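Local structure of 4-amino-4-deoxychorismate lyase (Legionella pneumophila, 3LUL) at residues B[178-183]-B[231-236]; B[240-245]-B[258-263]; B[187-192]-B[218-223]; B[182-187]-B[224-229]; B[121-126]-B[159-164]. The protein belongs to the class IV aminotransferase family of pyridoxal-phosphate-dependent enzymes. All blocks are in the same frame, centred on the assembly; numbering follows the deposited sequence. Where two conformers were deposited one is given.

Interaction 1 (B[178-183]-B[231-236]); sequences ANLFLI and DAVFLT
F234 has its CG between the backbone N and the carbonyl carbon (chi1 70°), while F181 has its CG anti to the carbonyl carbon (chi1 -79°), and the end of the F234 side chain leans toward F181. F181 CB lies over one face of the F234 ring, offset toward the rim, and meets F234 CZ at 3.4 Å in a CH-pi contact. The two ring planes are parallel to within 1° but displaced, with little overlap. I183 CD1 reaches the edge of the F234 ring, 4.2 Å from F234 CE2, and T236 CG2 touches F181 CE1 at 3.7 Å. Strands 179-184 and 232-237 are antiparallel neighbours in the large mixed sheet, and F181 and F234 form a hydrogen-bonded pair whose face is covered by L206 of helix 201-212. On the face of L180, L182, V233 and L235, L180 CD1 packs on V233 CG1 at 3.9 Å. The register slips where two residues, D231 and A232, stand opposite the single residue I183, a classic beta bulge: I183 O accepts from D231 N at 2.8 Å and from A232 N at 3.3 Å. At the other end a water joins N179 OD1 to T236 OG1, while N179 ND2 donates to L198 O.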
# COMPACT_ATOMS: atom_id res chain seq x y z
N ALA B 178 -2.79 -0.98 15.78
CA ALA B 178 -3.47 -0.52 16.97
C ALA B 178 -3.27 0.96 17.21
O ALA B 178 -2.26 1.55 16.78
CB ALA B 178 -2.99 -1.36 18.19
N ASN B 179 -4.27 1.58 17.85
CA ASN B 179 -4.18 2.94 18.31
C ASN B 179 -3.43 2.97 19.64
O ASN B 179 -3.37 1.96 20.35
CB ASN B 179 -5.58 3.56 18.47
CG ASN B 179 -6.28 3.78 17.11
OD1 ASN B 179 -7.29 3.16 16.83
ND2 ASN B 179 -5.71 4.65 16.28
N LEU B 180 -2.87 4.12 19.95
CA LEU B 180 -2.11 4.34 21.19
C LEU B 180 -2.76 5.31 22.13
O LEU B 180 -3.26 6.36 21.73
CB LEU B 180 -0.71 4.88 20.87
CG LEU B 180 0.23 5.03 22.07
CD1 LEU B 180 1.68 4.67 21.72
CD2 LEU B 180 0.21 6.43 22.59
N PHE B 181 -2.70 4.97 23.42
CA PHE B 181 -3.17 5.80 24.53
C PHE B 181 -2.02 5.89 25.52
O PHE B 181 -1.22 4.96 25.65
CB PHE B 181 -4.39 5.16 25.22
CG PHE B 181 -5.70 5.34 24.47
CD1 PHE B 181 -6.04 4.52 23.41
CD2 PHE B 181 -6.61 6.28 24.88
CE1 PHE B 181 -7.23 4.67 22.75
CE2 PHE B 181 -7.82 6.43 24.21
CZ PHE B 181 -8.11 5.63 23.13
N LEU B 182 -1.95 6.99 26.25
CA LEU B 182 -1.12 7.03 27.45
C LEU B 182 -1.87 7.61 28.61
O LEU B 182 -2.92 8.24 28.47
CB LEU B 182 0.17 7.77 27.16
CG LEU B 182 0.07 9.19 26.68
CD1 LEU B 182 -0.01 10.02 27.93
CD2 LEU B 182 1.25 9.68 25.79
N ILE B 183 -1.33 7.38 29.80
CA ILE B 183 -1.90 7.88 31.04
C ILE B 183 -0.81 8.67 31.73
O ILE B 183 0.30 8.18 31.87
CB ILE B 183 -2.36 6.76 31.99
CG1 ILE B 183 -3.51 5.96 31.36
CG2 ILE B 183 -2.82 7.37 33.28
CD1 ILE B 183 -3.90 4.75 32.14
N ASP B 231 2.95 7.71 32.62
CA ASP B 231 2.87 6.73 33.70
C ASP B 231 2.64 5.33 33.14
O ASP B 231 3.21 4.34 33.64
CB ASP B 231 1.77 7.10 34.72
CG ASP B 231 2.09 8.39 35.48
OD1 ASP B 231 3.30 8.65 35.72
OD2 ASP B 231 1.15 9.13 35.84
N ALA B 232 1.79 5.25 32.11
CA ALA B 232 1.53 4.00 31.40
C ALA B 232 1.16 4.33 29.98
O ALA B 232 0.74 5.45 29.70
CB ALA B 232 0.40 3.22 32.02
N VAL B 233 1.29 3.31 29.15
CA VAL B 233 1.04 3.39 27.74
C VAL B 233 0.37 2.10 27.37
O VAL B 233 0.77 1.01 27.82
CB VAL B 233 2.32 3.52 26.89
CG1 VAL B 233 1.98 3.58 25.42
CG2 VAL B 233 3.15 4.78 27.31
N PHE B 234 -0.63 2.20 26.50
CA PHE B 234 -1.35 0.96 26.04
C PHE B 234 -1.95 1.13 24.65
O PHE B 234 -2.08 2.24 24.13
CB PHE B 234 -2.41 0.49 27.06
CG PHE B 234 -3.62 1.39 27.18
CD1 PHE B 234 -4.69 1.26 26.30
CD2 PHE B 234 -3.69 2.38 28.16
CE1 PHE B 234 -5.82 2.07 26.43
CE2 PHE B 234 -4.81 3.20 28.29
CZ PHE B 234 -5.87 3.06 27.44
N LEU B 235 -2.28 0.02 24.02
CA LEU B 235 -2.78 0.01 22.64
C LEU B 235 -4.17 -0.58 22.56
O LEU B 235 -4.56 -1.34 23.43
CB LEU B 235 -1.87 -0.84 21.78
CG LEU B 235 -0.37 -0.54 21.87
CD1 LEU B 235 0.42 -1.59 21.07
CD2 LEU B 235 -0.08 0.86 21.37
N THR B 236 -4.90 -0.25 21.50
CA THR B 236 -6.26 -0.73 21.36
C THR B 236 -6.50 -1.21 19.92
O THR B 236 -6.06 -0.58 18.96
CB THR B 236 -7.33 0.37 21.70
OG1 THR B 236 -7.23 1.46 20.77
CG2 THR B 236 -7.15 0.95 23.14
O HOH W 1 -8.77 1.29 18.23

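Interaction 2 (B[240-245]-B[258-263])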
# COMPACT_ATOMS: atom_id res chain seq x y z
N GLN B 240 -7.67 -7.59 19.90
CA GLN B 240 -6.94 -7.76 21.15
C GLN B 240 -7.49 -6.94 22.31
O GLN B 240 -7.15 -7.22 23.43
CB GLN B 240 -5.43 -7.49 20.93
CG GLN B 240 -4.70 -8.57 20.07
CD GLN B 240 -4.52 -9.93 20.78
OE1 GLN B 240 -4.38 -9.99 22.03
NE2 GLN B 240 -4.51 -11.01 19.99
N GLY B 241 -8.36 -5.96 22.04
CA GLY B 241 -8.82 -5.03 23.04
C GLY B 241 -7.64 -4.19 23.47
O GLY B 241 -6.88 -3.69 22.64
N ILE B 242 -7.48 -4.04 24.77
CA ILE B 242 -6.40 -3.25 25.32
C ILE B 242 -5.19 -4.16 25.52
O ILE B 242 -5.30 -5.25 26.13
CB ILE B 242 -6.83 -2.58 26.66
CG1 ILE B 242 -7.81 -1.45 26.38
CG2 ILE B 242 -5.60 -2.08 27.43
CD1 ILE B 242 -8.41 -0.80 27.61
N ARG B 243 -4.04 -3.69 25.04
CA ARG B 243 -2.76 -4.39 25.19
C ARG B 243 -1.81 -3.43 25.91
O ARG B 243 -1.63 -2.27 25.50
CB ARG B 243 -2.22 -4.77 23.82
CG ARG B 243 -0.93 -5.61 23.81
CD ARG B 243 -1.20 -7.14 23.81
NE ARG B 243 0.04 -7.92 24.02
CZ ARG B 243 0.78 -8.50 23.06
NH1 ARG B 243 0.44 -8.40 21.78
NH2 ARG B 243 1.89 -9.16 23.38
N ARG B 244 -1.23 -3.92 27.00
CA ARG B 244 -0.34 -3.10 27.80
C ARG B 244 1.00 -2.99 27.12
O ARG B 244 1.43 -3.94 26.46
CB ARG B 244 -0.18 -3.70 29.21
CG ARG B 244 -1.47 -3.77 30.00
CD ARG B 244 -1.31 -4.67 31.22
NE ARG B 244 -2.61 -4.99 31.82
CZ ARG B 244 -3.23 -4.32 32.80
NH1 ARG B 244 -2.69 -3.24 33.36
NH2 ARG B 244 -4.42 -4.74 33.24
N VAL B 245 1.65 -1.84 27.28
CA VAL B 245 2.97 -1.58 26.68
C VAL B 245 4.04 -1.56 27.77
O VAL B 245 3.96 -0.82 28.73
CB VAL B 245 2.97 -0.26 25.88
CG1 VAL B 245 4.41 0.11 25.38
CG2 VAL B 245 2.00 -0.34 24.69
N PRO B 258 -4.88 1.45 37.52
CA PRO B 258 -6.32 1.20 37.75
C PRO B 258 -7.23 1.63 36.60
O PRO B 258 -8.28 1.00 36.35
CB PRO B 258 -6.64 1.98 39.04
CG PRO B 258 -5.37 2.56 39.53
CD PRO B 258 -4.26 2.27 38.59
N ILE B 259 -6.84 2.69 35.88
CA ILE B 259 -7.61 3.15 34.73
C ILE B 259 -7.66 2.09 33.64
O ILE B 259 -8.71 1.83 33.07
CB ILE B 259 -7.04 4.48 34.19
CG1 ILE B 259 -7.32 5.62 35.20
CG2 ILE B 259 -7.61 4.83 32.77
CD1 ILE B 259 -6.83 7.04 34.74
N ILE B 260 -6.55 1.41 33.43
CA ILE B 260 -6.48 0.32 32.45
C ILE B 260 -7.41 -0.84 32.87
O ILE B 260 -8.18 -1.35 32.03
CB ILE B 260 -5.05 -0.18 32.21
CG1 ILE B 260 -4.19 0.97 31.64
CG2 ILE B 260 -5.06 -1.41 31.25
CD1 ILE B 260 -2.68 0.65 31.46
N ASP B 261 -7.39 -1.23 34.13
CA ASP B 261 -8.30 -2.30 34.57
C ASP B 261 -9.78 -1.94 34.42
O ASP B 261 -10.58 -2.77 33.99
CB ASP B 261 -8.03 -2.75 36.00
CG ASP B 261 -6.62 -3.28 36.18
OD1 ASP B 261 -6.21 -4.13 35.37
OD2 ASP B 261 -5.93 -2.84 37.11
N LYS B 262 -10.11 -0.70 34.74
CA LYS B 262 -11.47 -0.21 34.55
C LYS B 262 -11.89 -0.25 33.06
O LYS B 262 -12.97 -0.70 32.73
CB LYS B 262 -11.63 1.23 35.08
CG LYS B 262 -13.06 1.73 34.92
CD LYS B 262 -13.42 2.91 35.81
CE LYS B 262 -14.92 3.18 35.75
NZ LYS B 262 -15.35 4.36 36.54
N LEU B 263 -11.03 0.25 32.19
CA LEU B 263 -11.34 0.26 30.76
C LEU B 263 -11.47 -1.16 30.17
O LEU B 263 -12.39 -1.41 29.39
CB LEU B 263 -10.33 1.11 30.00
CG LEU B 263 -10.41 2.60 30.35
CD1 LEU B 263 -9.31 3.32 29.61
CD2 LEU B 263 -11.79 3.23 30.05
O HOH W 2 -3.47 -2.55 36.17
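I242 leads the contact from strand 241-248, its side chain pointing at the helix with two branches meeting two successive turns. I242 CD1 reaches L263 CB at 3.6 Å, and I242 CG2, anti to the backbone N, lies 3.9 Å from I260 CG2; in both cases the side chains pass each other obliquely. The next residue, R243, turns away from the helix, and its NE donates to H120 O instead. R244 comes back to the contact with an arm extended from CG to NE. Its guanidinium has I260 CG2 over one face, 3.7 Å from R244 NH1, while the carboxylate of D261 arrives at the edge. R244 NH2 forms a salt bridge with D261 OD1 at 2.8 Å, with the oxygen near the guanidinium plane and met on its syn side, 30° out of the carboxylate plane. One direct bond is made, and the two planar groups are turned 48° apart. A water bridges the pair, accepting from R244 NH1 at 3.0 Å and donating to D261 OD2 at 2.6 Å. R244 NH1 also donates to V255 O, which holds the guanidinium from the connecting loop. The segments 241-245 and 258-263 run nearly antiparallel, at 157°, their axes 9.8 Å apart at closest: a helix packed on one face of a mixed beta sheet, apolar in the middle, with a salt bridge at the exposed border.

Interaction 3 (B[187-192]-B[218-223])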
# COMPACT_ATOMS: atom_id res chain seq x y z
N ILE B 187 -4.85 11.06 33.87
CA ILE B 187 -5.53 11.62 32.70
C ILE B 187 -5.09 10.82 31.48
O ILE B 187 -3.90 10.50 31.34
CB ILE B 187 -5.18 13.12 32.49
CG1 ILE B 187 -5.63 13.93 33.73
CG2 ILE B 187 -5.81 13.63 31.17
CD1 ILE B 187 -4.89 15.25 33.92
N LEU B 188 -6.08 10.50 30.64
CA LEU B 188 -5.87 9.71 29.42
C LEU B 188 -5.57 10.66 28.27
O LEU B 188 -6.25 11.66 28.13
CB LEU B 188 -7.11 8.89 29.09
CG LEU B 188 -7.29 7.63 29.93
CD1 LEU B 188 -8.78 7.36 30.22
CD2 LEU B 188 -6.61 6.45 29.23
N TYR B 189 -4.59 10.32 27.43
CA TYR B 189 -4.26 11.10 26.23
C TYR B 189 -4.18 10.13 25.03
O TYR B 189 -3.78 8.96 25.17
CB TYR B 189 -2.92 11.81 26.41
CG TYR B 189 -2.88 12.81 27.54
CD1 TYR B 189 -2.55 12.41 28.84
CD2 TYR B 189 -3.18 14.14 27.32
CE1 TYR B 189 -2.52 13.34 29.91
CE2 TYR B 189 -3.13 15.07 28.36
CZ TYR B 189 -2.81 14.66 29.65
OH TYR B 189 -2.74 15.55 30.65
N THR B 190 -4.58 10.61 23.86
CA THR B 190 -4.48 9.83 22.64
C THR B 190 -4.36 10.77 21.43
O THR B 190 -4.85 11.89 21.47
CB THR B 190 -5.69 8.88 22.52
OG1 THR B 190 -5.39 7.87 21.56
CG2 THR B 190 -6.99 9.62 22.13
N PRO B 191 -3.62 10.36 20.40
CA PRO B 191 -3.50 11.25 19.24
C PRO B 191 -4.85 11.63 18.64
O PRO B 191 -5.81 10.84 18.68
CB PRO B 191 -2.67 10.40 18.27
CG PRO B 191 -1.73 9.70 19.16
CD PRO B 191 -2.61 9.28 20.33
N ARG B 192 -4.92 12.85 18.10
CA ARG B 192 -6.10 13.36 17.40
C ARG B 192 -6.32 12.63 16.08
O ARG B 192 -5.35 12.17 15.47
CB ARG B 192 -5.91 14.84 17.06
CG ARG B 192 -5.77 15.76 18.22
CD ARG B 192 -5.57 17.22 17.74
NE ARG B 192 -4.55 17.32 16.69
CZ ARG B 192 -4.62 18.14 15.64
NH1 ARG B 192 -5.68 18.93 15.50
NH2 ARG B 192 -3.65 18.15 14.74
N GLN B 218 -8.06 13.13 26.73
CA GLN B 218 -7.67 14.25 25.89
C GLN B 218 -7.13 13.75 24.55
O GLN B 218 -6.15 13.04 24.53
CB GLN B 218 -6.60 15.09 26.58
CG GLN B 218 -6.95 15.62 27.97
CD GLN B 218 -8.25 16.40 27.99
OE1 GLN B 218 -9.20 16.06 28.69
NE2 GLN B 218 -8.29 17.46 27.21
N GLU B 219 -7.78 14.18 23.47
CA GLU B 219 -7.35 13.93 22.10
C GLU B 219 -6.50 15.08 21.63
O GLU B 219 -7.06 16.15 21.28
CB GLU B 219 -8.56 13.78 21.19
CG GLU B 219 -9.43 12.58 21.56
CD GLU B 219 -10.68 12.48 20.71
OE1 GLU B 219 -10.58 12.19 19.49
OE2 GLU B 219 -11.78 12.63 21.30
N ILE B 220 -5.18 14.90 21.70
CA ILE B 220 -4.20 15.96 21.41
C ILE B 220 -2.97 15.41 20.65
O ILE B 220 -2.73 14.20 20.62
CB ILE B 220 -3.69 16.67 22.68
CG1 ILE B 220 -2.89 15.72 23.60
CG2 ILE B 220 -4.84 17.34 23.44
CD1 ILE B 220 -2.20 16.42 24.79
N SER B 221 -2.20 16.31 20.07
CA SER B 221 -0.97 15.91 19.39
C SER B 221 0.06 15.64 20.46
O SER B 221 0.21 16.45 21.41
CB SER B 221 -0.50 17.01 18.43
OG SER B 221 -1.45 17.19 17.39
N LEU B 222 0.73 14.50 20.33
CA LEU B 222 1.65 13.99 21.36
C LEU B 222 3.04 13.80 20.78
O LEU B 222 3.21 13.14 19.76
CB LEU B 222 1.15 12.66 21.89
CG LEU B 222 -0.13 12.67 22.71
CD1 LEU B 222 -0.77 11.29 22.75
CD2 LEU B 222 0.15 13.21 24.12
N THR B 223 4.03 14.39 21.43
CA THR B 223 5.44 14.21 21.02
C THR B 223 5.99 12.90 21.62
O THR B 223 5.35 12.29 22.50
CB THR B 223 6.29 15.38 21.54
OG1 THR B 223 6.17 15.40 22.95
CG2 THR B 223 5.79 16.71 20.98
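Y189 packs against three residues of segment 218-223, and its side chain can be followed outward along them. Y189 CB is 4.1 Å from L222 CD2. Further out, ring atom Y189 CD2 touches two aliphatic groups, I220 CD1 at 3.5 Å and Q218 CB at 3.6 Å. Next to it Y189 CE2 meets Q218 CG at 3.9 Å, the two side chains lying side by side and pointing the same way. The ring also makes a cation-pi contact with R226, from the helix that follows. The I220 side chain comes back to the ring although its CB points away: chi1 of 65° puts I220 CG1 between the backbone N and the carbonyl carbon, and CD1 continues to the ring. Beneath these side chains strands 187-190 and 217-219 pair in parallel as the two strands of a beta-alpha-beta unit with helix 201-212 between them. Q218 N donates to L188 O at 2.7 Å, T190 N to Q218 O at 3.0 Å, and I220 N to T190 O, so that T190 uses both its peptide groups on this neighbour. Past the paired residues L222 CD1 touches P191 CD at 3.6 Å, the two side chains set at about a right angle. T190 and E219 share the face opposite to Y189. T190 OG1 bonds to L180 O, and E219 OE1 pairs with R203 NH2, which also donates to P191 O. The backbone hydrogen bonds therefore set the register and aliphatic carbons pack on the CB, CD2 and CE2 side of Y189, while the charge of E219 is probably balanced by R203 of the crossover helix.

Interaction 4 (B[182-187]-B[224-229])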
# COMPACT_ATOMS: atom_id res chain seq x y z
N LEU B 182 -1.95 6.99 26.25
CA LEU B 182 -1.12 7.03 27.45
C LEU B 182 -1.87 7.61 28.61
O LEU B 182 -2.92 8.24 28.47
CB LEU B 182 0.17 7.77 27.16
CG LEU B 182 0.07 9.19 26.68
CD1 LEU B 182 -0.01 10.02 27.93
CD2 LEU B 182 1.25 9.68 25.79
N ILE B 183 -1.33 7.38 29.80
CA ILE B 183 -1.90 7.88 31.04
C ILE B 183 -0.81 8.67 31.73
O ILE B 183 0.30 8.18 31.87
CB ILE B 183 -2.36 6.76 31.99
CG1 ILE B 183 -3.51 5.96 31.36
CG2 ILE B 183 -2.82 7.37 33.28
CD1 ILE B 183 -3.90 4.75 32.14
N GLU B 184 -1.12 9.91 32.11
CA GLU B 184 -0.25 10.69 32.95
C GLU B 184 -1.09 11.45 33.97
O GLU B 184 -2.05 12.14 33.59
CB GLU B 184 0.52 11.67 32.07
CG GLU B 184 1.49 12.58 32.84
CD GLU B 184 2.20 13.55 31.90
OE1 GLU B 184 1.50 14.36 31.24
OE2 GLU B 184 3.44 13.48 31.81
N ASN B 185 -0.70 11.32 35.25
CA ASN B 185 -1.42 11.92 36.38
C ASN B 185 -2.92 11.65 36.31
O ASN B 185 -3.74 12.56 36.44
CB ASN B 185 -1.16 13.44 36.48
CG ASN B 185 0.33 13.79 36.47
OD1 ASN B 185 1.14 13.04 37.00
ND2 ASN B 185 0.68 14.91 35.84
N ASN B 186 -3.27 10.38 36.07
CA ASN B 186 -4.65 9.89 35.97
C ASN B 186 -5.50 10.49 34.86
O ASN B 186 -6.74 10.45 34.92
CB ASN B 186 -5.38 10.06 37.31
CG ASN B 186 -4.76 9.24 38.41
OD1 ASN B 186 -4.20 8.18 38.15
ND2 ASN B 186 -4.88 9.71 39.66
N ILE B 187 -4.85 11.06 33.87
CA ILE B 187 -5.53 11.62 32.70
C ILE B 187 -5.09 10.82 31.48
O ILE B 187 -3.90 10.50 31.34
CB ILE B 187 -5.18 13.12 32.49
CG1 ILE B 187 -5.63 13.93 33.73
CG2 ILE B 187 -5.81 13.63 31.17
CD1 ILE B 187 -4.89 15.25 33.92
N LYS B 224 7.18 12.50 21.18
CA LYS B 224 7.83 11.29 21.71
C LYS B 224 8.14 11.48 23.21
O LYS B 224 8.02 10.54 24.00
CB LYS B 224 9.11 10.96 20.95
CG LYS B 224 9.73 9.62 21.33
CD LYS B 224 10.92 9.28 20.45
CE LYS B 224 11.46 7.91 20.82
NZ LYS B 224 12.90 7.74 20.44
N LYS B 225 8.49 12.71 23.57
CA LYS B 225 8.76 13.07 24.95
C LYS B 225 7.54 12.86 25.85
O LYS B 225 7.70 12.44 26.99
CB LYS B 225 9.26 14.51 25.06
CG LYS B 225 9.62 14.91 26.51
CD LYS B 225 10.21 16.31 26.62
CE LYS B 225 10.13 16.85 28.06
NZ LYS B 225 10.52 15.85 29.10
N ARG B 226 6.33 13.15 25.36
CA ARG B 226 5.11 12.82 26.13
C ARG B 226 4.97 11.35 26.44
O ARG B 226 4.54 10.98 27.55
CB ARG B 226 3.84 13.28 25.42
CG ARG B 226 3.70 14.77 25.29
CD ARG B 226 3.65 15.46 26.61
NE ARG B 226 2.63 14.91 27.50
CZ ARG B 226 1.35 15.31 27.57
NH1 ARG B 226 0.90 16.30 26.80
NH2 ARG B 226 0.53 14.72 28.43
N ILE B 227 5.31 10.49 25.48
CA ILE B 227 5.23 9.05 25.69
C ILE B 227 6.26 8.63 26.72
O ILE B 227 5.95 7.91 27.68
CB ILE B 227 5.45 8.24 24.39
CG1 ILE B 227 4.49 8.68 23.30
CG2 ILE B 227 5.24 6.77 24.62
CD1 ILE B 227 4.93 8.17 21.90
N GLU B 228 7.49 9.11 26.54
CA GLU B 228 8.61 8.73 27.42
C GLU B 228 8.32 9.09 28.86
O GLU B 228 8.69 8.37 29.77
CB GLU B 228 9.90 9.38 26.91
CG GLU B 228 10.31 8.77 25.56
CD GLU B 228 11.43 9.49 24.84
OE1 GLU B 228 11.72 10.67 25.14
OE2 GLU B 228 12.00 8.85 23.93
N ASP B 229 7.63 10.22 29.06
CA ASP B 229 7.24 10.70 30.39
C ASP B 229 5.91 10.15 30.95
O ASP B 229 5.55 10.47 32.07
CB ASP B 229 7.17 12.24 30.41
CG ASP B 229 8.55 12.91 30.27
OD1 ASP B 229 9.60 12.20 30.33
OD2 ASP B 229 8.58 14.15 30.09
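E184 and R226 join the end of a beta hairpin to the short helix 224-228, which precedes strand 232-237 of the same sheet. Hairpin strands 179-184 and 187-190 are connected by a type I' turn from E184 to I187, and helix 224-228 stands at 68° to segment 182-184. E184 is extended, its CG anti to the backbone N (chi1 180°), and its side chain points at the helix. R226 instead bends at chi2 and chi3, and its end lies nearer the strand than its start does; the two side chains meet at about a right angle with carboxylate and guanidinium planes nearly parallel. R226 NH2 and E184 OE1 form a salt bridge at 3.0 Å, though the hydrogen bond in it is weak. The guanidinium of R226 also makes a cation-pi contact with Y189. Inward of the charged pair, L182 CD2 rests on the helix, 4.0 Å from I227 CA and 4.2 Å from I227 CG1. E184 and D229 lie side by side, pointing the same way, with E184 OE2 and D229 OD2 5.5 Å apart; K225 probably eases this repulsion. K225 NZ donates to D229 OD2 at 2.8 Å, on the syn lone pair of that oxygen.

Interaction 5 (B[121-126]-B[159-164]); sequences PVRLIS and GADDAL
R123 and D161 grip each other through two bonds at the start of a parallel strand pair. D161 OD2 accepts from R123 N at 2.7 Å through its anti lone pair, and D161 N returns a bond to R123 O, also at 2.7 Å. Strands 122-131 and 162-167 belong to a beta-alpha-beta unit, with helix 146-157 between them in the chain. R123 O takes a second donor, D162 N at 3.2 Å, so that one carbonyl holds both residues leading into the second strand. Farther along, I125 N bonds to D162 O and L164 N to I125 O at 2.9 Å. L124 and D162 follow this parallel register and lie alongside each other, L124 CD2 touching D162 CB at 3.6 Å. On the other face I125 CG2, anti to the carbonyl carbon, meets A160 CB of the lead-in loop at 3.9 Å. Outside this first shell, G159 is the C-prime residue of a Schellman motif that ends helix 146-157 and turns the chain toward A160. The D162 carboxylate is held in turn by T176 and T175, and the guanidinium of R123 turns away to S247. A water bridges P121 O and D161 OD2, donating to P121 O at 2.8 Å and to D161 OD2 at 2.7 Å.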
# COMPACT_ATOMS: atom_id res chain seq x y z
N PRO B 121 2.86 -8.00 28.12
CA PRO B 121 2.94 -6.63 27.61
C PRO B 121 3.87 -6.49 26.41
O PRO B 121 4.81 -7.27 26.29
CB PRO B 121 3.49 -5.84 28.78
CG PRO B 121 3.13 -6.65 29.96
CD PRO B 121 3.31 -8.05 29.52
N VAL B 122 3.56 -5.54 25.54
CA VAL B 122 4.25 -5.41 24.25
C VAL B 122 5.45 -4.49 24.33
O VAL B 122 5.44 -3.50 25.05
CB VAL B 122 3.31 -4.92 23.13
CG1 VAL B 122 2.26 -5.95 22.87
CG2 VAL B 122 2.67 -3.62 23.49
N ARG B 123 6.48 -4.83 23.56
CA ARG B 123 7.66 -3.99 23.38
C ARG B 123 7.60 -3.30 22.01
O ARG B 123 7.41 -3.96 20.97
CB ARG B 123 8.94 -4.83 23.50
CG ARG B 123 9.22 -5.38 24.89
CD ARG B 123 10.68 -5.82 25.00
NE ARG B 123 11.07 -6.30 26.32
CZ ARG B 123 11.53 -5.52 27.29
NH1 ARG B 123 11.60 -4.21 27.11
NH2 ARG B 123 11.88 -6.05 28.46
N LEU B 124 7.75 -1.97 22.01
CA LEU B 124 7.67 -1.13 20.80
C LEU B 124 9.01 -0.52 20.45
O LEU B 124 9.82 -0.25 21.35
CB LEU B 124 6.68 0.00 21.01
CG LEU B 124 5.25 -0.39 21.33
CD1 LEU B 124 4.36 0.84 21.51
CD2 LEU B 124 4.67 -1.28 20.23
N ILE B 125 9.22 -0.29 19.15
CA ILE B 125 10.30 0.55 18.66
C ILE B 125 9.72 1.63 17.78
O ILE B 125 8.68 1.44 17.16
CB ILE B 125 11.44 -0.24 17.90
CG1 ILE B 125 10.90 -1.13 16.79
CG2 ILE B 125 12.35 -1.04 18.91
CD1 ILE B 125 11.46 -0.87 15.42
N SER B 126 10.37 2.79 17.76
CA SER B 126 9.91 3.90 16.94
C SER B 126 10.47 3.72 15.54
O SER B 126 11.65 3.46 15.39
CB SER B 126 10.47 5.23 17.49
OG SER B 126 9.94 5.54 18.76
N GLY B 159 14.44 -7.35 18.64
CA GLY B 159 13.96 -7.81 19.96
C GLY B 159 12.61 -7.30 20.44
O GLY B 159 12.17 -7.65 21.54
N ALA B 160 11.95 -6.47 19.63
CA ALA B 160 10.66 -5.86 20.01
C ALA B 160 9.50 -6.64 19.41
O ALA B 160 9.70 -7.64 18.72
CB ALA B 160 10.62 -4.43 19.55
N ASP B 161 8.29 -6.17 19.66
CA ASP B 161 7.07 -6.83 19.19
C ASP B 161 6.36 -6.09 18.06
O ASP B 161 5.75 -6.72 17.20
CB ASP B 161 6.10 -7.02 20.35
CG ASP B 161 6.71 -7.85 21.47
OD1 ASP B 161 7.16 -8.98 21.17
OD2 ASP B 161 6.80 -7.35 22.60
N ASP B 162 6.39 -4.76 18.08
CA ASP B 162 5.57 -3.97 17.15
C ASP B 162 6.29 -2.64 16.99
O ASP B 162 7.27 -2.36 17.72
CB ASP B 162 4.16 -3.84 17.71
CG ASP B 162 3.09 -3.40 16.66
OD1 ASP B 162 3.43 -3.13 15.48
OD2 ASP B 162 1.91 -3.30 17.09
N ALA B 163 5.85 -1.86 16.00
CA ALA B 163 6.46 -0.61 15.61
C ALA B 163 5.46 0.51 15.77
O ALA B 163 4.26 0.31 15.53
CB ALA B 163 6.89 -0.68 14.15
N LEU B 164 5.96 1.68 16.17
CA LEU B 164 5.22 2.90 16.38
C LEU B 164 5.64 3.96 15.35
O LEU B 164 6.84 4.27 15.18
CB LEU B 164 5.46 3.42 17.78
CG LEU B 164 4.64 4.61 18.23
CD1 LEU B 164 3.13 4.28 18.35
CD2 LEU B 164 5.19 5.08 19.61
O HOH W 3 5.94 -9.10 24.51

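From the N terminus, interaction 5 closes first, bringing strand 162-167 back beside strand 122-131 before the others begin. Strand 179-184 then opens both interaction 1 and interaction 4, which share L182 and I183. Interaction 3 lies within both of the loops that these two close, and shares I187 with interaction 4. Interaction 2 follows in series and lays the C-terminal helix on the sheet. Strand 241-248 links the groups, pairing with strand 232-237 on one side and with strand 122-131 on the other. Interaction 5 also meets interaction 4, where I227 packs on L164, and all five reach the same mixed sheet.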